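Putative drug/sodium antiporter (Escherichia coli, PDB 4Z3N) is a MATE-family membrane transporter, linked to movement of the genotoxin colibactin, that probably carries xenobiotic compounds across the cell membrane by antiport. Local coordinates at residues Phe341-Val344 with Leu345-Val349; Phe385-Ile388 with Ser389-Ser393; Ala447-Ala450 with Trp451-Arg455. All coordinates share one frame; numbering follows the deposited sequence.

Contact 1 of 3, residues Phe341-Val344 with Leu345-Val349; sequences FSIV and LVLAV
Leu345 sits one turn beyond Phe341 on helix 326-358, part of a predicted transmembrane span, and the i to i+4 pattern of an alpha-helix governs all that follows. The amide N of Leu345 donates to Phe341 O at 2.9 Å. In its side chain, with CG anti to the backbone N (chi1 174°) and chi2 near 70°, CD2 is the branch nearer the Phe341 ring, meeting CE1 of Phe341 obliquely at a loose 4.5 Å. Leucine and phenylalanine suit this apolar flank, where the ring also packs against Pro384 of helix 382-399.

Val346 N makes a weak hydrogen bond to Ser342 O, long at 3.4 Å although nearly straight, and the CG2 methyl of Val346 leans over the same oxygen. The bond from Ser342 OG to Ala338 O, one turn back, satisfies the hydroxyl within an otherwise apolar run.

At Leu347 the backbone bond is regular, N to Ile343 O at 3.1 Å. The CD1 methyl of Leu347 reaches the branch methyl CG2 of Ile343 at 4.4 Å. Both side chains also rest on Pro305 of helix 286-322, so two branched aliphatic groups on one face pack against the same proline.

Ala348, also buried, follows one turn after Val344, whose side chain packs on Met306, Leu383 and Pro384. Ala348 adds just one methyl there, and its N donates to Val344 O at 2.8 Å.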
ATOM      1  N   PHE A 341       6.263  -5.883 -14.661  1.00 25.68           N
ATOM      2  CA  PHE A 341       6.652  -4.957 -15.711  1.00 27.54           C
ATOM      3  C   PHE A 341       5.688  -5.113 -16.901  1.00 27.96           C
ATOM      4  O   PHE A 341       5.188  -4.138 -17.443  1.00 29.79           O
ATOM      5  CB  PHE A 341       8.109  -5.217 -16.127  1.00 25.79           C
ATOM      6  CG  PHE A 341       8.701  -4.142 -16.968  1.00 24.03           C
ATOM      7  CD1 PHE A 341       8.429  -4.069 -18.317  1.00 20.79           C
ATOM      8  CD2 PHE A 341       9.540  -3.201 -16.407  1.00 24.56           C
ATOM      9  CE1 PHE A 341       8.986  -3.067 -19.086  1.00 21.86           C
ATOM     10  CE2 PHE A 341      10.088  -2.186 -17.172  1.00 24.56           C
ATOM     11  CZ  PHE A 341       9.815  -2.125 -18.508  1.00 22.72           C
ATOM     12  N   SER A 342       5.405  -6.356 -17.273  1.00 27.60           N
ATOM     13  CA  SER A 342       4.655  -6.637 -18.482  1.00 26.41           C
ATOM     14  C   SER A 342       3.233  -6.129 -18.401  1.00 25.63           C
ATOM     15  O   SER A 342       2.761  -5.448 -19.307  1.00 24.21           O
ATOM     16  CB  SER A 342       4.656  -8.137 -18.772  1.00 29.35           C
ATOM     17  OG  SER A 342       5.883  -8.518 -19.352  1.00 28.28           O
ATOM     18  N   ILE A 343       2.547  -6.489 -17.327  1.00 25.51           N
ATOM     19  CA  ILE A 343       1.216  -5.966 -17.062  1.00 24.31           C
ATOM     20  C   ILE A 343       1.169  -4.428 -16.963  1.00 25.30           C
ATOM     21  O   ILE A 343       0.327  -3.799 -17.610  1.00 25.78           O
ATOM     22  CB  ILE A 343       0.657  -6.564 -15.772  1.00 23.53           C
ATOM     23  CG1 ILE A 343       0.885  -8.081 -15.788  1.00 23.89           C
ATOM     24  CG2 ILE A 343      -0.811  -6.139 -15.571  1.00 18.67           C
ATOM     25  CD1 ILE A 343       0.204  -8.847 -14.667  1.00 21.39           C
ATOM     26  N   VAL A 344       2.050  -3.822 -16.166  1.00 20.94           N
ATOM     27  CA  VAL A 344       1.970  -2.379 -15.966  1.00 24.66           C
ATOM     28  C   VAL A 344       2.294  -1.607 -17.259  1.00 27.99           C
ATOM     29  O   VAL A 344       1.724  -0.537 -17.502  1.00 29.37           O
ATOM     30  CB  VAL A 344       2.896  -1.888 -14.825  1.00 24.31           C
ATOM     31  CG1 VAL A 344       2.993  -0.373 -14.830  1.00 24.77           C
ATOM     32  CG2 VAL A 344       2.398  -2.368 -13.484  1.00 21.99           C
ATOM     33  N   LEU A 345       3.186  -2.148 -18.088  1.00 25.76           N
ATOM     34  CA  LEU A 345       3.501  -1.512 -19.361  1.00 23.99           C
ATOM     35  C   LEU A 345       2.251  -1.395 -20.265  1.00 26.52           C
ATOM     36  O   LEU A 345       1.975  -0.324 -20.847  1.00 25.13           O
ATOM     37  CB  LEU A 345       4.601  -2.275 -20.070  1.00 23.44           C
ATOM     38  CG  LEU A 345       4.938  -1.817 -21.491  1.00 26.58           C
ATOM     39  CD1 LEU A 345       5.628  -0.438 -21.449  1.00 22.44           C
ATOM     40  CD2 LEU A 345       5.790  -2.885 -22.225  1.00 22.82           C
ATOM     41  N   VAL A 346       1.494  -2.488 -20.357  1.00 24.41           N
ATOM     42  CA  VAL A 346       0.206  -2.499 -21.052  1.00 26.47           C
ATOM     43  C   VAL A 346      -0.793  -1.469 -20.481  1.00 26.89           C
ATOM     44  O   VAL A 346      -1.390  -0.698 -21.229  1.00 26.79           O
ATOM     45  CB  VAL A 346      -0.420  -3.912 -21.026  1.00 21.53           C
ATOM     46  CG1 VAL A 346      -1.852  -3.898 -21.596  1.00 21.25           C
ATOM     47  CG2 VAL A 346       0.465  -4.860 -21.799  1.00 23.78           C
ATOM     48  N   LEU A 347      -0.965  -1.446 -19.167  1.00 22.82           N
ATOM     49  CA  LEU A 347      -1.904  -0.512 -18.560  1.00 26.24           C
ATOM     50  C   LEU A 347      -1.444   0.931 -18.754  1.00 27.49           C
ATOM     51  O   LEU A 347      -2.261   1.843 -18.922  1.00 25.42           O
ATOM     52  CB  LEU A 347      -2.087  -0.816 -17.076  1.00 24.28           C
ATOM     53  CG  LEU A 347      -2.810  -2.138 -16.851  1.00 20.72           C
ATOM     54  CD1 LEU A 347      -3.026  -2.372 -15.384  1.00 25.88           C
ATOM     55  CD2 LEU A 347      -4.131  -2.104 -17.568  1.00 20.36           C
ATOM     56  N   ALA A 348      -0.128   1.119 -18.754  1.00 27.57           N
ATOM     57  CA  ALA A 348       0.482   2.425 -18.965  1.00 25.83           C
ATOM     58  C   ALA A 348       0.249   2.949 -20.398  1.00 28.44           C
ATOM     59  O   ALA A 348      -0.158   4.091 -20.587  1.00 27.96           O
ATOM     60  CB  ALA A 348       1.974   2.347 -18.651  1.00 23.50           C
ATOM     61  N   VAL A 349       0.517   2.101 -21.389  1.00 28.66           N
ATOM     62  CA  VAL A 349       0.271   2.406 -22.796  1.00 28.73           C
ATOM     63  C   VAL A 349      -1.218   2.672 -23.050  1.00 28.50           C
ATOM     64  O   VAL A 349      -1.567   3.581 -23.800  1.00 28.40           O
ATOM     65  CB  VAL A 349       0.791   1.247 -23.733  1.00 24.75           C
ATOM     66  CG1 VAL A 349       0.374   1.479 -25.177  1.00 22.03           C
ATOM     67  CG2 VAL A 349       2.302   1.151 -23.663  1.00 22.73           C
TER

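Contact 2 of 3, residues Phe385-Ile388 with Ser389-Ser393; sequences FVAI and SLLAS. With OLC ((2R)-2,3-dihydroxypropyl (9Z)-octadec-9-enoate), chain B.
Ile388 O is gripped twice: Ala392 N donates to it at 3.3 Å, and the hydroxyl of Tyr333 on helix 326-358 is hydrogen-bonded to the same oxygen. Side by side with the first of these bonds run Leu390 N to Val386 O at 2.9 Å and Leu391 N to Ala387 O at 3.0 Å.

The side chains follow the same spacing. Leu391 carries its CG beside the backbone N (chi1 -68°), and CD1 thereby comes alongside the methyl CB of Ala387 at 4.4 Å. Alanine at 387 lets Ala340 and Met306 approach closely. On another face the CG1 methyl of Val386 meets Leu390 CB, and both residues touch the lipid tail of OLC in chain B: Val386 CG1 lies 3.9 Å from C15, and Leu390 CD1 4.0 Å from the terminal C18. The same lipid is hydrogen-bonded to His413 O. Ser389 is a buried polar residue whose OG is hydrogen-bonded to Arg412 NH1 of helix 402-413.

This is the i to i+4 pattern of a membrane-protein helix, 382-399, with small and aliphatic residues packed against neighbouring helices and one flank touching a lipid chain.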
ATOM      1  N   PHE A 385       8.717   0.671 -14.853  1.00 25.73           N
ATOM      2  CA  PHE A 385      10.055   0.695 -14.282  1.00 25.15           C
ATOM      3  C   PHE A 385      10.038   0.786 -12.749  1.00 28.44           C
ATOM      4  O   PHE A 385      10.970   0.322 -12.099  1.00 29.03           O
ATOM      5  CB  PHE A 385      10.851   1.849 -14.887  1.00 27.51           C
ATOM      6  CG  PHE A 385      11.354   1.560 -16.273  1.00 30.96           C
ATOM      7  CD1 PHE A 385      10.605   1.917 -17.377  1.00 26.34           C
ATOM      8  CD2 PHE A 385      12.565   0.881 -16.466  1.00 31.23           C
ATOM      9  CE1 PHE A 385      11.049   1.627 -18.652  1.00 27.45           C
ATOM     10  CE2 PHE A 385      13.021   0.600 -17.736  1.00 27.73           C
ATOM     11  CZ  PHE A 385      12.262   0.975 -18.835  1.00 28.43           C
ATOM     12  N   VAL A 386       8.973   1.361 -12.178  1.00 26.95           N
ATOM     13  CA  VAL A 386       8.771   1.389 -10.733  1.00 24.79           C
ATOM     14  C   VAL A 386       8.785  -0.038 -10.147  1.00 24.24           C
ATOM     15  O   VAL A 386       9.229  -0.255  -9.013  1.00 26.18           O
ATOM     16  CB  VAL A 386       7.428   2.118 -10.366  1.00 24.97           C
ATOM     17  CG1 VAL A 386       7.162   2.111  -8.848  1.00 20.98           C
ATOM     18  CG2 VAL A 386       7.434   3.538 -10.890  1.00 23.75           C
ATOM     19  N   ALA A 387       8.319  -1.011 -10.927  1.00 26.31           N
ATOM     20  CA  ALA A 387       8.278  -2.402 -10.470  1.00 26.47           C
ATOM     21  C   ALA A 387       9.653  -2.911 -10.075  1.00 25.30           C
ATOM     22  O   ALA A 387       9.791  -3.714  -9.154  1.00 27.14           O
ATOM     23  CB  ALA A 387       7.691  -3.291 -11.531  1.00 25.04           C
ATOM     24  N   ILE A 388      10.680  -2.439 -10.762  1.00 24.97           N
ATOM     25  CA  ILE A 388      12.012  -2.987 -10.545  1.00 26.44           C
ATOM     26  C   ILE A 388      12.519  -2.679  -9.136  1.00 28.70           C
ATOM     27  O   ILE A 388      12.937  -3.588  -8.407  1.00 30.90           O
ATOM     28  CB  ILE A 388      12.997  -2.473 -11.622  1.00 26.52           C
ATOM     29  CG1 ILE A 388      12.564  -3.003 -13.000  1.00 24.55           C
ATOM     30  CG2 ILE A 388      14.411  -2.946 -11.317  1.00 27.87           C
ATOM     31  CD1 ILE A 388      12.894  -2.106 -14.141  1.00 20.36           C
ATOM     32  N   SER A 389      12.447  -1.414  -8.728  1.00 26.58           N
ATOM     33  CA  SER A 389      12.875  -1.041  -7.382  1.00 25.00           C
ATOM     34  C   SER A 389      11.834  -1.377  -6.300  1.00 28.18           C
ATOM     35  O   SER A 389      12.194  -1.759  -5.182  1.00 25.54           O
ATOM     36  CB  SER A 389      13.219   0.439  -7.331  1.00 22.58           C
ATOM     37  OG  SER A 389      12.039   1.202  -7.365  1.00 29.39           O
ATOM     38  N   LEU A 390      10.549  -1.265  -6.623  1.00 26.43           N
ATOM     39  CA  LEU A 390       9.533  -1.583  -5.624  1.00 26.30           C
ATOM     40  C   LEU A 390       9.497  -3.087  -5.219  1.00 26.51           C
ATOM     41  O   LEU A 390       9.337  -3.406  -4.039  1.00 25.54           O
ATOM     42  CB  LEU A 390       8.167  -1.120  -6.107  1.00 21.61           C
ATOM     43  CG  LEU A 390       7.084  -1.277  -5.044  1.00 23.87           C
ATOM     44  CD1 LEU A 390       6.289  -0.027  -4.974  1.00 21.98           C
ATOM     45  CD2 LEU A 390       6.159  -2.466  -5.318  1.00 24.30           C
ATOM     46  N   LEU A 391       9.659  -3.998  -6.181  1.00 26.92           N
ATOM     47  CA  LEU A 391       9.805  -5.424  -5.880  1.00 24.78           C
ATOM     48  C   LEU A 391      11.145  -5.718  -5.181  1.00 26.97           C
ATOM     49  O   LEU A 391      11.218  -6.582  -4.294  1.00 25.11           O
ATOM     50  CB  LEU A 391       9.668  -6.268  -7.156  1.00 26.02           C
ATOM     51  CG  LEU A 391       8.262  -6.293  -7.795  1.00 27.84           C
ATOM     52  CD1 LEU A 391       8.238  -7.012  -9.161  1.00 21.68           C
ATOM     53  CD2 LEU A 391       7.210  -6.876  -6.827  1.00 24.39           C
ATOM     54  N   ALA A 392      12.201  -5.004  -5.563  1.00 25.20           N
ATOM     55  CA  ALA A 392      13.460  -5.107  -4.826  1.00 23.93           C
ATOM     56  C   ALA A 392      13.254  -4.792  -3.336  1.00 25.23           C
ATOM     57  O   ALA A 392      13.862  -5.440  -2.480  1.00 25.75           O
ATOM     58  CB  ALA A 392      14.523  -4.189  -5.429  1.00 25.47           C
ATOM     59  N   SER A 393      12.395  -3.812  -3.029  1.00 25.49           N
ATOM     60  CA  SER A 393      12.075  -3.471  -1.630  1.00 28.18           C
ATOM     61  C   SER A 393      11.356  -4.593  -0.880  1.00 27.88           C
ATOM     62  O   SER A 393      11.611  -4.842   0.293  1.00 26.66           O
ATOM     63  CB  SER A 393      11.216  -2.212  -1.559  1.00 24.35           C
ATOM     64  OG  SER A 393      12.025  -1.070  -1.721  1.00 33.94           O
TER
HETATM   65  C18 OLC B 501       4.712   3.625  -4.977  1.00 31.73           C
HETATM   66  C10 OLC B 501       5.957   7.980 -12.514  1.00 35.79           C
HETATM   67  C9  OLC B 501       4.672   8.139 -12.135  1.00 46.91           C
HETATM   68  C17 OLC B 501       4.655   4.308  -6.329  1.00 34.66           C
HETATM   69  C11 OLC B 501       7.087   8.067 -11.507  1.00 43.43           C
HETATM   70  C8  OLC B 501       3.707   8.867 -13.057  1.00 47.11           C
HETATM   71  C24 OLC B 501       9.086  13.524  -7.332  1.00 47.34           C
HETATM   72  C16 OLC B 501       5.930   5.094  -6.538  1.00 36.84           C
HETATM   73  C12 OLC B 501       6.585   8.342 -10.095  1.00 49.80           C
HETATM   74  C7  OLC B 501       2.291   8.874 -12.509  1.00 44.03           C
HETATM   75  C15 OLC B 501       5.957   5.703  -7.935  1.00 39.07           C
HETATM   76  C13 OLC B 501       7.349   7.472  -9.097  1.00 45.87           C
HETATM   77  C6  OLC B 501       2.145   9.903 -11.404  1.00 43.76           C
HETATM   78  C14 OLC B 501       6.530   7.112  -7.870  1.00 45.13           C
HETATM   79  C5  OLC B 501       2.759  11.225 -11.812  1.00 37.86           C
HETATM   80  C4  OLC B 501       3.077  12.049 -10.572  1.00 41.27           C
HETATM   81  C3  OLC B 501       3.832  11.211  -9.559  1.00 49.31           C
HETATM   82  C2  OLC B 501       4.533  12.072  -8.525  1.00 41.76           C
HETATM   83  C21 OLC B 501       8.094  11.254  -7.609  1.00 48.14           C
HETATM   84  C1  OLC B 501       5.762  11.346  -7.991  1.00 53.05           C
HETATM   85  C22 OLC B 501       9.196  12.061  -6.944  1.00 51.99           C
HETATM   86  O19 OLC B 501       5.808  10.125  -7.929  1.00 60.14           O
HETATM   87  O25 OLC B 501       9.306  14.328  -6.190  1.00 43.36           O
HETATM   88  O23 OLC B 501       9.087  11.948  -5.538  1.00 53.79           O
HETATM   89  O20 OLC B 501       6.933  12.061  -7.703  1.00 52.09           O

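Contact 3 of 3, residues Ala447-Ala450 with Trp451-Arg455; sequences ALLA and WRLLR. With OLC ((2R)-2,3-dihydroxypropyl (9Z)-octadec-9-enoate), chain F.
The last turns of helix 432-453, a predicted transmembrane span, bring Leu448 against Trp451 and Leu449 against Leu453. The CD2 methyl of Leu448 comes to the edge of the indole, near its plane, 3.7 Å from CE3 of Trp451. With its CG opposite the backbone N (chi1 180°), Trp451 carries its ring outward from the helix, and one face is covered by the tail of the OLC lipid in chain F, whose C12 lies 3.5 Å from Trp451 CG. A wide, flat indole suits a surface shared with a lipid chain.

On a different face, Leu449 and Leu453 cross obliquely, Leu449 CG meeting Leu453 CD1 at 4.0 Å. Arg452 is exposed, a usual state for arginine near the end of a membrane helix; its extended chain runs back past Leu448 O, so that the guanidinium end lies obliquely beside Leu448 CD2.

The backbone shows the helix running out. Trp451 N to Ala447 O is almost straight at 3.1 Å, and Leu453 N to Leu449 O is also sound. Leu454 N reaches Ala450 O only in a weak bond, and Leu454 is the first residue to leave helical torsions. Beyond it Arg455 turns back, its NE donating to Arg452 O at 2.9 Å.

Ala450 turns a bare methyl towards helix 382-399 and Tyr333 of helix 326-358. Leu454 fits against Leu330, Tyr333 and Tyr395, while Leu449 lies on Leu407 and Leu408 of helix 402-413, tying this helix end to three neighbouring helices.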
ATOM      1  N   ALA A 447      15.964   1.887 -10.436  1.00 30.06           N
ATOM      2  CA  ALA A 447      15.818   0.644 -11.196  1.00 27.71           C
ATOM      3  C   ALA A 447      17.208   0.114 -11.508  1.00 28.10           C
ATOM      4  O   ALA A 447      17.467  -1.075 -11.448  1.00 30.50           O
ATOM      5  CB  ALA A 447      15.031   0.871 -12.458  1.00 27.36           C
ATOM      6  N   LEU A 448      18.106   1.033 -11.813  1.00 27.59           N
ATOM      7  CA  LEU A 448      19.504   0.709 -11.954  1.00 29.76           C
ATOM      8  C   LEU A 448      20.090   0.098 -10.677  1.00 29.49           C
ATOM      9  O   LEU A 448      20.856  -0.874 -10.743  1.00 30.77           O
ATOM     10  CB  LEU A 448      20.291   1.961 -12.347  1.00 32.24           C
ATOM     11  CG  LEU A 448      20.774   2.007 -13.797  1.00 38.28           C
ATOM     12  CD1 LEU A 448      21.558   3.301 -14.075  1.00 33.99           C
ATOM     13  CD2 LEU A 448      21.605   0.772 -14.116  1.00 34.05           C
ATOM     14  N   LEU A 449      19.752   0.678  -9.528  1.00 25.94           N
ATOM     15  CA  LEU A 449      20.267   0.179  -8.254  1.00 28.48           C
ATOM     16  C   LEU A 449      19.767  -1.229  -8.009  1.00 30.74           C
ATOM     17  O   LEU A 449      20.565  -2.129  -7.783  1.00 29.82           O
ATOM     18  CB  LEU A 449      19.878   1.089  -7.085  1.00 31.02           C
ATOM     19  CG  LEU A 449      20.522   0.780  -5.716  1.00 32.72           C
ATOM     20  CD1 LEU A 449      22.036   0.593  -5.798  1.00 22.58           C
ATOM     21  CD2 LEU A 449      20.193   1.881  -4.709  1.00 32.82           C
ATOM     22  N   ALA A 450      18.450  -1.421  -8.090  1.00 29.73           N
ATOM     23  CA  ALA A 450      17.852  -2.744  -7.920  1.00 29.80           C
ATOM     24  C   ALA A 450      18.537  -3.818  -8.762  1.00 28.28           C
ATOM     25  O   ALA A 450      18.933  -4.848  -8.230  1.00 29.53           O
ATOM     26  CB  ALA A 450      16.350  -2.698  -8.256  1.00 28.27           C
ATOM     27  N   TRP A 451      18.660  -3.567 -10.066  1.00 26.74           N
ATOM     28  CA  TRP A 451      19.344  -4.460 -11.005  1.00 30.92           C
ATOM     29  C   TRP A 451      20.776  -4.860 -10.564  1.00 37.47           C
ATOM     30  O   TRP A 451      21.193  -6.011 -10.741  1.00 39.02           O
ATOM     31  CB  TRP A 451      19.386  -3.800 -12.386  1.00 33.11           C
ATOM     32  CG  TRP A 451      20.073  -4.597 -13.472  1.00 44.75           C
ATOM     33  CD1 TRP A 451      20.166  -5.954 -13.561  1.00 47.86           C
ATOM     34  CD2 TRP A 451      20.766  -4.075 -14.621  1.00 52.96           C
ATOM     35  NE1 TRP A 451      20.878  -6.313 -14.684  1.00 49.09           N
ATOM     36  CE2 TRP A 451      21.254  -5.182 -15.352  1.00 55.14           C
ATOM     37  CE3 TRP A 451      21.019  -2.781 -15.100  1.00 52.17           C
ATOM     38  CZ2 TRP A 451      21.980  -5.035 -16.537  1.00 66.16           C
ATOM     39  CZ3 TRP A 451      21.741  -2.637 -16.281  1.00 58.54           C
ATOM     40  CH2 TRP A 451      22.211  -3.760 -16.985  1.00 67.38           C
ATOM     41  N   ARG A 452      21.521  -3.922  -9.983  1.00 33.11           N
ATOM     42  CA  ARG A 452      22.875  -4.210  -9.514  1.00 36.15           C
ATOM     43  C   ARG A 452      22.909  -5.007  -8.219  1.00 35.55           C
ATOM     44  O   ARG A 452      23.772  -5.867  -8.045  1.00 39.66           O
ATOM     45  CB  ARG A 452      23.661  -2.914  -9.333  1.00 35.96           C
ATOM     46  CG  ARG A 452      23.833  -2.175 -10.649  1.00 52.81           C
ATOM     47  CD  ARG A 452      24.841  -1.053 -10.536  1.00 71.97           C
ATOM     48  NE  ARG A 452      25.086  -0.412 -11.825  1.00 77.29           N
ATOM     49  CZ  ARG A 452      25.923   0.604 -11.998  1.00 84.29           C
ATOM     50  NH1 ARG A 452      26.594   1.099 -10.961  1.00 90.35           N
ATOM     51  NH2 ARG A 452      26.086   1.124 -13.207  1.00 86.50           N
ATOM     52  N   LEU A 453      21.982  -4.718  -7.312  1.00 28.83           N
ATOM     53  CA  LEU A 453      21.963  -5.372  -6.020  1.00 29.58           C
ATOM     54  C   LEU A 453      21.314  -6.757  -6.052  1.00 32.86           C
ATOM     55  O   LEU A 453      21.518  -7.542  -5.146  1.00 36.90           O
ATOM     56  CB  LEU A 453      21.242  -4.515  -4.974  1.00 27.75           C
ATOM     57  CG  LEU A 453      21.834  -3.191  -4.493  1.00 29.98           C
ATOM     58  CD1 LEU A 453      20.868  -2.495  -3.533  1.00 26.21           C
ATOM     59  CD2 LEU A 453      23.200  -3.367  -3.866  1.00 27.52           C
ATOM     60  N   LEU A 454      20.520  -7.080  -7.058  1.00 32.44           N
ATOM     61  CA  LEU A 454      19.823  -8.347  -6.935  1.00 31.80           C
ATOM     62  C   LEU A 454      20.537  -9.382  -7.773  1.00 29.80           C
ATOM     63  O   LEU A 454      20.293  -9.573  -8.955  1.00 35.41           O
ATOM     64  CB  LEU A 454      18.343  -8.215  -7.347  1.00 32.24           C
ATOM     65  CG  LEU A 454      17.306  -7.893  -6.251  1.00 31.45           C
ATOM     66  CD1 LEU A 454      17.120  -9.076  -5.300  1.00 27.27           C
ATOM     67  CD2 LEU A 454      17.613  -6.598  -5.464  1.00 27.77           C
ATOM     68  N   ARG A 455      21.341 -10.155  -7.092  1.00 34.71           N
ATOM     69  CA  ARG A 455      22.214 -11.087  -7.756  1.00 42.02           C
ATOM     70  C   ARG A 455      23.008 -11.755  -6.651  1.00 35.40           C
ATOM     71  O   ARG A 455      23.055 -11.242  -5.522  1.00 34.68           O
ATOM     72  CB  ARG A 455      23.110 -10.371  -8.785  1.00 35.51           C
ATOM     73  CG  ARG A 455      23.930  -9.234  -8.250  1.00 37.22           C
ATOM     74  CD  ARG A 455      24.995  -8.803  -9.248  1.00 44.41           C
ATOM     75  NE  ARG A 455      24.567  -7.699 -10.114  1.00 57.94           N
ATOM     76  CZ  ARG A 455      24.178  -7.824 -11.385  1.00 60.98           C
ATOM     77  NH1 ARG A 455      24.150  -9.018 -11.974  1.00 50.91           N
ATOM     78  NH2 ARG A 455      23.820  -6.745 -12.074  1.00 55.43           N
TER
HETATM   79  C18 OLC F 505      17.053   2.331 -17.154  1.00 34.93           C
HETATM   80  C10 OLC F 505      18.023  -7.118 -16.987  1.00 46.52           C
HETATM   81  C9  OLC F 505      17.855  -8.457 -16.917  1.00 41.69           C
HETATM   82  C17 OLC F 505      17.337   1.232 -16.142  1.00 35.50           C
HETATM   83  C11 OLC F 505      16.974  -6.169 -16.433  1.00 44.34           C
HETATM   84  C8  OLC F 505      18.266  -9.192 -15.651  1.00 40.81           C
HETATM   85  C16 OLC F 505      16.878  -0.114 -16.672  1.00 40.44           C
HETATM   86  C12 OLC F 505      17.631  -4.885 -15.967  1.00 50.79           C
HETATM   87  C7  OLC F 505      18.350 -10.693 -15.867  1.00 35.03           C
HETATM   88  C15 OLC F 505      16.988  -1.220 -15.630  1.00 34.75           C
HETATM   89  C13 OLC F 505      16.743  -3.670 -16.209  1.00 52.10           C
HETATM   90  C6  OLC F 505      19.431 -11.259 -14.979  1.00 37.46           C
HETATM   91  C14 OLC F 505      17.635  -2.441 -16.245  1.00 48.89           C

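How the contacts relate
The three contacts lie on three mutually neighbouring helices, 326-358, 382-399 and 432-453, with contact 2 between the other two. Its centre is about 14 Å from that of contact 1 and about 9 Å from that of contact 3, whereas contacts 1 and 3 do not touch, their nearest atoms being about 7 Å apart. The Phe341 and Phe385 rings meet edge-to-face, and Phe341 CE2 also packs on Ile388 CD1 at 4.1 Å. Towards contact 3 small residues contribute to the join, Ala392 CB lying 3.7 Å from Ala450 CB, beside contacts from Ile388 and Leu454. Separate lipid molecules touch contacts 2 and 3, consistent with membrane-facing flanks.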